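Local structure of arylamine n-acetyltransferase NAT (Mycobacterium tuberculosis, 4BGF) at residues T21-S33 / Y124-P138. The protein probably transfers an acetyl group from acetyl-CoA to the nitrogen of arylamines, as an arylamine N-acetyltransferase of the cysteine-dependent NAT family. Residues are numbered along the deposited sequence; the frame is centred on the assembly and turned at random.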
loop_
_atom_site.group_PDB
_atom_site.type_symbol
_atom_site.label_atom_id
_atom_site.label_comp_id
_atom_site.label_asym_id
_atom_site.label_seq_id
_atom_site.Cartn_x
_atom_site.Cartn_y
_atom_site.Cartn_z
ATOM N N THR A 21 -11.004 3.130 18.198
ATOM C CA THR A 21 -12.368 3.347 17.728
ATOM C C THR A 21 -12.320 3.190 16.202
ATOM O O THR A 21 -11.244 3.175 15.622
ATOM C CB THR A 21 -12.880 4.797 18.069
ATOM O OG1 THR A 21 -12.470 5.704 17.040
ATOM C CG2 THR A 21 -12.323 5.310 19.371
ATOM N N LEU A 22 -13.485 3.106 15.564
ATOM C CA LEU A 22 -13.602 3.128 14.104
ATOM C C LEU A 22 -13.070 4.411 13.441
ATOM O O LEU A 22 -12.373 4.347 12.424
ATOM C CB LEU A 22 -15.070 2.950 13.715
ATOM C CG LEU A 22 -15.435 2.956 12.230
ATOM C CD1 LEU A 22 -14.551 2.019 11.396
ATOM C CD2 LEU A 22 -16.851 2.515 12.120
ATOM N N ASP A 23 -13.396 5.567 14.015
ATOM C CA ASP A 23 -13.045 6.851 13.413
ATOM C C ASP A 23 -11.576 7.185 13.498
ATOM O O ASP A 23 -11.016 7.822 12.613
ATOM C CB ASP A 23 -13.825 7.937 14.084
ATOM C CG ASP A 23 -15.228 7.561 14.241
ATOM O OD1 ASP A 23 -15.541 6.899 15.261
ATOM O OD2 ASP A 23 -15.984 7.857 13.299
ATOM N N VAL A 24 -10.944 6.764 14.567
ATOM C CA VAL A 24 -9.509 6.815 14.583
ATOM C C VAL A 24 -8.944 5.872 13.494
ATOM O O VAL A 24 -7.931 6.169 12.881
ATOM C CB VAL A 24 -9.007 6.476 15.980
ATOM C CG1 VAL A 24 -7.519 6.298 15.984
ATOM C CG2 VAL A 24 -9.403 7.584 16.917
ATOM N N LEU A 25 -9.609 4.758 13.228
ATOM C CA LEU A 25 -9.102 3.848 12.231
ATOM C C LEU A 25 -9.223 4.526 10.860
ATOM O O LEU A 25 -8.308 4.485 10.054
ATOM C CB LEU A 25 -9.836 2.500 12.280
ATOM C CG LEU A 25 -9.380 1.431 11.283
ATOM C CD1 LEU A 25 -7.970 0.929 11.581
ATOM C CD2 LEU A 25 -10.374 0.297 11.242
ATOM N N GLN A 26 -10.351 5.178 10.622
ATOM C CA GLN A 26 -10.576 5.878 9.364
ATOM C C GLN A 26 -9.562 7.029 9.159
ATOM O O GLN A 26 -8.994 7.168 8.081
ATOM C CB GLN A 26 -12.033 6.378 9.317
ATOM C CG GLN A 26 -12.364 7.450 8.278
ATOM C CD GLN A 26 -12.441 6.931 6.860
ATOM O OE1 GLN A 26 -13.512 6.694 6.328
ATOM N NE2 GLN A 26 -11.303 6.778 6.239
ATOM N N ASP A 27 -9.331 7.837 10.197
ATOM C CA ASP A 27 -8.434 8.995 10.118
ATOM C C ASP A 27 -6.967 8.621 9.913
ATOM O O ASP A 27 -6.197 9.332 9.249
ATOM C CB ASP A 27 -8.549 9.853 11.387
ATOM C CG ASP A 27 -9.926 10.486 11.550
ATOM O OD1 ASP A 27 -10.795 10.280 10.672
ATOM O OD2 ASP A 27 -10.133 11.198 12.558
ATOM N N LEU A 28 -6.567 7.526 10.536
ATOM C CA LEU A 28 -5.196 7.107 10.435
ATOM C C LEU A 28 -4.909 6.637 9.045
ATOM O O LEU A 28 -3.871 6.958 8.502
ATOM C CB LEU A 28 -4.902 6.010 11.420
ATOM C CG LEU A 28 -4.671 6.506 12.827
ATOM C CD1 LEU A 28 -4.590 5.296 13.694
ATOM C CD2 LEU A 28 -3.389 7.322 12.912
ATOM N N VAL A 29 -5.849 5.880 8.484
ATOM C CA VAL A 29 -5.752 5.391 7.122
ATOM C C VAL A 29 -5.638 6.547 6.112
ATOM O O VAL A 29 -4.779 6.518 5.242
ATOM C CB VAL A 29 -6.952 4.463 6.779
ATOM C CG1 VAL A 29 -7.131 4.299 5.286
ATOM C CG2 VAL A 29 -6.751 3.052 7.388
ATOM N N THR A 30 -6.511 7.550 6.223
ATOM C CA THR A 30 -6.490 8.711 5.326
ATOM C C THR A 30 -5.159 9.460 5.351
ATOM O O THR A 30 -4.576 9.710 4.325
ATOM C CB THR A 30 -7.557 9.718 5.724
ATOM O OG1 THR A 30 -7.328 10.082 7.081
ATOM C CG2 THR A 30 -8.956 9.140 5.618
ATOM N N VAL A 31 -4.694 9.826 6.541
ATOM C CA VAL A 31 -3.443 10.557 6.698
ATOM C C VAL A 31 -2.172 9.737 6.379
ATOM O O VAL A 31 -1.178 10.281 5.926
ATOM C CB VAL A 31 -3.362 11.110 8.125
ATOM C CG1 VAL A 31 -2.194 12.016 8.274
ATOM C CG2 VAL A 31 -4.591 11.910 8.447
ATOM N N HIS A 32 -2.208 8.435 6.650
ATOM C CA HIS A 32 -1.143 7.510 6.293
ATOM C C HIS A 32 -1.004 7.497 4.794
ATOM O O HIS A 32 0.065 7.743 4.263
ATOM C CB HIS A 32 -1.493 6.098 6.804
ATOM C CG HIS A 32 -0.483 5.039 6.458
ATOM N ND1 HIS A 32 0.361 4.485 7.397
ATOM C CD2 HIS A 32 -0.202 4.410 5.287
ATOM C CE1 HIS A 32 1.129 3.583 6.819
ATOM N NE2 HIS A 32 0.808 3.520 5.538
ATOM N N SER A 33 -2.118 7.201 4.126
ATOM C CA SER A 33 -2.210 7.127 2.652
ATOM C C SER A 33 -1.711 8.377 1.957
ATOM O O SER A 33 -1.165 8.340 0.856
ATOM C CB SER A 33 -3.659 6.916 2.235
ATOM O OG SER A 33 -4.098 5.644 2.623
ATOM N N TYR A 124 -12.870 -5.526 10.467
ATOM C CA TYR A 124 -12.747 -4.599 9.347
ATOM C C TYR A 124 -11.501 -4.910 8.576
ATOM O O TYR A 124 -10.458 -5.162 9.159
ATOM C CB TYR A 124 -12.657 -3.132 9.810
ATOM C CG TYR A 124 -13.966 -2.527 10.274
ATOM C CD1 TYR A 124 -14.879 -2.047 9.364
ATOM C CD2 TYR A 124 -14.277 -2.448 11.621
ATOM C CE1 TYR A 124 -16.066 -1.513 9.763
ATOM C CE2 TYR A 124 -15.460 -1.910 12.040
ATOM C CZ TYR A 124 -16.356 -1.444 11.101
ATOM O OH TYR A 124 -17.558 -0.898 11.486
ATOM N N LEU A 125 -11.617 -4.872 7.259
ATOM C CA LEU A 125 -10.462 -4.923 6.408
ATOM C C LEU A 125 -9.744 -3.569 6.346
ATOM O O LEU A 125 -10.376 -2.534 6.183
ATOM C CB LEU A 125 -10.918 -5.356 5.032
ATOM C CG LEU A 125 -9.913 -5.606 3.902
ATOM C CD1 LEU A 125 -10.645 -6.351 2.821
ATOM C CD2 LEU A 125 -9.254 -4.349 3.299
ATOM N N VAL A 126 -8.416 -3.602 6.467
ATOM C CA VAL A 126 -7.565 -2.429 6.343
ATOM C C VAL A 126 -6.421 -2.754 5.364
ATOM O O VAL A 126 -5.772 -3.795 5.465
ATOM C CB VAL A 126 -7.055 -1.956 7.743
ATOM C CG1 VAL A 126 -6.124 -0.737 7.635
ATOM C CG2 VAL A 126 -8.223 -1.669 8.657
ATOM N N ASP A 127 -6.203 -1.883 4.383
ATOM C CA ASP A 127 -5.145 -2.090 3.382
ATOM C C ASP A 127 -4.589 -0.764 2.855
ATOM O O ASP A 127 -5.203 -0.143 1.998
ATOM C CB ASP A 127 -5.660 -2.932 2.201
ATOM C CG ASP A 127 -4.547 -3.417 1.309
ATOM O OD1 ASP A 127 -3.396 -3.055 1.575
ATOM O OD2 ASP A 127 -4.815 -4.149 0.349
ATOM N N VAL A 128 -3.429 -0.347 3.361
ATOM C CA VAL A 128 -2.774 0.885 2.925
ATOM C C VAL A 128 -1.568 0.550 2.042
ATOM O O VAL A 128 -0.682 1.377 1.875
ATOM C CB VAL A 128 -2.345 1.814 4.131
ATOM C CG1 VAL A 128 -3.554 2.241 4.924
ATOM C CG2 VAL A 128 -1.336 1.137 5.087
ATOM N N GLY A 129 -1.554 -0.653 1.470
ATOM C CA GLY A 129 -0.376 -1.149 0.791
ATOM C C GLY A 129 -0.587 -1.663 -0.607
ATOM O O GLY A 129 0.316 -2.253 -1.174
ATOM N N PHE A 130 -1.777 -1.460 -1.162
ATOM C CA PHE A 130 -2.065 -1.908 -2.498
ATOM C C PHE A 130 -1.607 -0.902 -3.601
ATOM O O PHE A 130 -1.581 -1.241 -4.777
ATOM C CB PHE A 130 -3.549 -2.277 -2.620
ATOM C CG PHE A 130 -3.889 -2.934 -3.910
ATOM C CD1 PHE A 130 -3.448 -4.213 -4.190
ATOM C CD2 PHE A 130 -4.628 -2.267 -4.863
ATOM C CE1 PHE A 130 -3.728 -4.814 -5.391
ATOM C CE2 PHE A 130 -4.926 -2.853 -6.066
ATOM C CZ PHE A 130 -4.473 -4.142 -6.338
ATOM N N GLY A 131 -1.191 0.298 -3.222
ATOM C CA GLY A 131 -0.671 1.228 -4.198
ATOM C C GLY A 131 -1.776 2.192 -4.511
ATOM O O GLY A 131 -2.626 2.423 -3.660
ATOM N N GLY A 132 -1.789 2.715 -5.734
ATOM C CA GLY A 132 -2.695 3.790 -6.111
ATOM C C GLY A 132 -4.157 3.489 -5.866
ATOM O O GLY A 132 -4.899 4.379 -5.516
ATOM N N GLN A 133 -4.561 2.229 -6.002
ATOM C CA GLN A 133 -5.970 1.838 -5.871
ATOM C C GLN A 133 -6.283 1.172 -4.534
ATOM O O GLN A 133 -7.258 0.473 -4.404
ATOM C CB GLN A 133 -6.334 0.900 -7.031
ATOM C CG GLN A 133 -7.822 0.773 -7.387
ATOM C CD GLN A 133 -8.476 2.103 -7.742
ATOM O OE1 GLN A 133 -9.548 2.424 -7.253
ATOM N NE2 GLN A 133 -7.858 2.846 -8.630
ATOM N N THR A 134 -5.454 1.392 -3.545
ATOM C CA THR A 134 -5.680 0.773 -2.275
ATOM C C THR A 134 -6.968 1.431 -1.725
ATOM O O THR A 134 -7.313 2.547 -2.126
ATOM C CB THR A 134 -4.401 0.925 -1.424
ATOM O OG1 THR A 134 -4.279 -0.133 -0.461
ATOM C CG2 THR A 134 -4.341 2.251 -0.748
ATOM N N PRO A 135 -7.735 0.713 -0.864
ATOM C CA PRO A 135 -8.929 1.348 -0.278
ATOM C C PRO A 135 -8.569 2.443 0.724
ATOM O O PRO A 135 -7.532 2.375 1.375
ATOM C CB PRO A 135 -9.614 0.192 0.446
ATOM C CG PRO A 135 -8.524 -0.772 0.668
ATOM C CD PRO A 135 -7.680 -0.709 -0.499
ATOM N N THR A 136 -9.436 3.436 0.860
ATOM C CA THR A 136 -9.132 4.675 1.573
ATOM C C THR A 136 -9.988 4.785 2.859
ATOM O O THR A 136 -9.868 5.736 3.616
ATOM C CB THR A 136 -9.381 5.875 0.615
ATOM O OG1 THR A 136 -10.730 5.827 0.168
ATOM C CG2 THR A 136 -8.518 5.779 -0.621
ATOM N N SER A 137 -10.847 3.793 3.098
ATOM C CA SER A 137 -11.690 3.725 4.292
ATOM C C SER A 137 -11.637 2.306 4.785
ATOM O O SER A 137 -11.524 1.385 3.986
ATOM C CB SER A 137 -13.158 4.066 3.988
ATOM O OG SER A 137 -13.270 5.377 3.530
ATOM N N PRO A 138 -11.723 2.112 6.104
ATOM C CA PRO A 138 -11.907 0.739 6.573
ATOM C C PRO A 138 -13.123 0.134 5.909
ATOM O O PRO A 138 -14.094 0.840 5.664
ATOM C CB PRO A 138 -12.170 0.911 8.070
ATOM C CG PRO A 138 -11.529 2.210 8.418
ATOM C CD PRO A 138 -11.649 3.084 7.209
#
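Two hydrogen bonds of the Gln26 amide, one donated and one accepted, tie the helix of 21-33 to the end of 124-138. The side chain bends at chi2 (74°), which brings the amide to Thr136 O and the Ser137 hydroxyl. NE2 of Gln26 donates to Thr136 O at 3.2 Å, on a lone pair of that oxygen and in the Gln26 amide plane. OE1 of Gln26 accepts from Ser137 OG at 3.1 Å, in the carbonyl plane. Ser137 OG also bonds to Thr150 N. Both ends of the amide are thus engaged, which should fix its flip.

The rest is mainly apolar. Leu22 lays CD1 over one face of the Tyr124 ring, a CH-pi contact 4.1 Å from CD1 to the ring centroid. Tyr124 OH is held by Arg140. Leu25 and Pro138 run alongside in opposite senses, with Leu25 CD2 3.6 Å from Pro138 CG. Leu25 also meets Val126 CG2. One turn on, Val29 splits its branches: CG2 packs on Val126 CG1 at 3.8 Å and on Val128, while CG1 lies against Thr136 O. The His32 and Val128 side chains lie roughly perpendicular, with NE2 of His32 3.2 Å from Val128 CG2. His32 ND1 is bonded to Tyr8 OH. Helix 70-83 adds Leu81 against Leu25 and Met77 against His32 and Val128.

Asp127 forms an Asx turn, OD1 accepting from Gly129 N at 3.0 Å. Its CB is directed away from the helix, and its carboxylate bonds to Asn74 and His110. With Cys70 and His110 it probably makes up the Cys-His-Asp triad known from this family. The contact is therefore mostly apolar packing, with one amide bonded at both ends, and Val126 and Val128 packed on the helix either side of the probable triad aspartate in sequence.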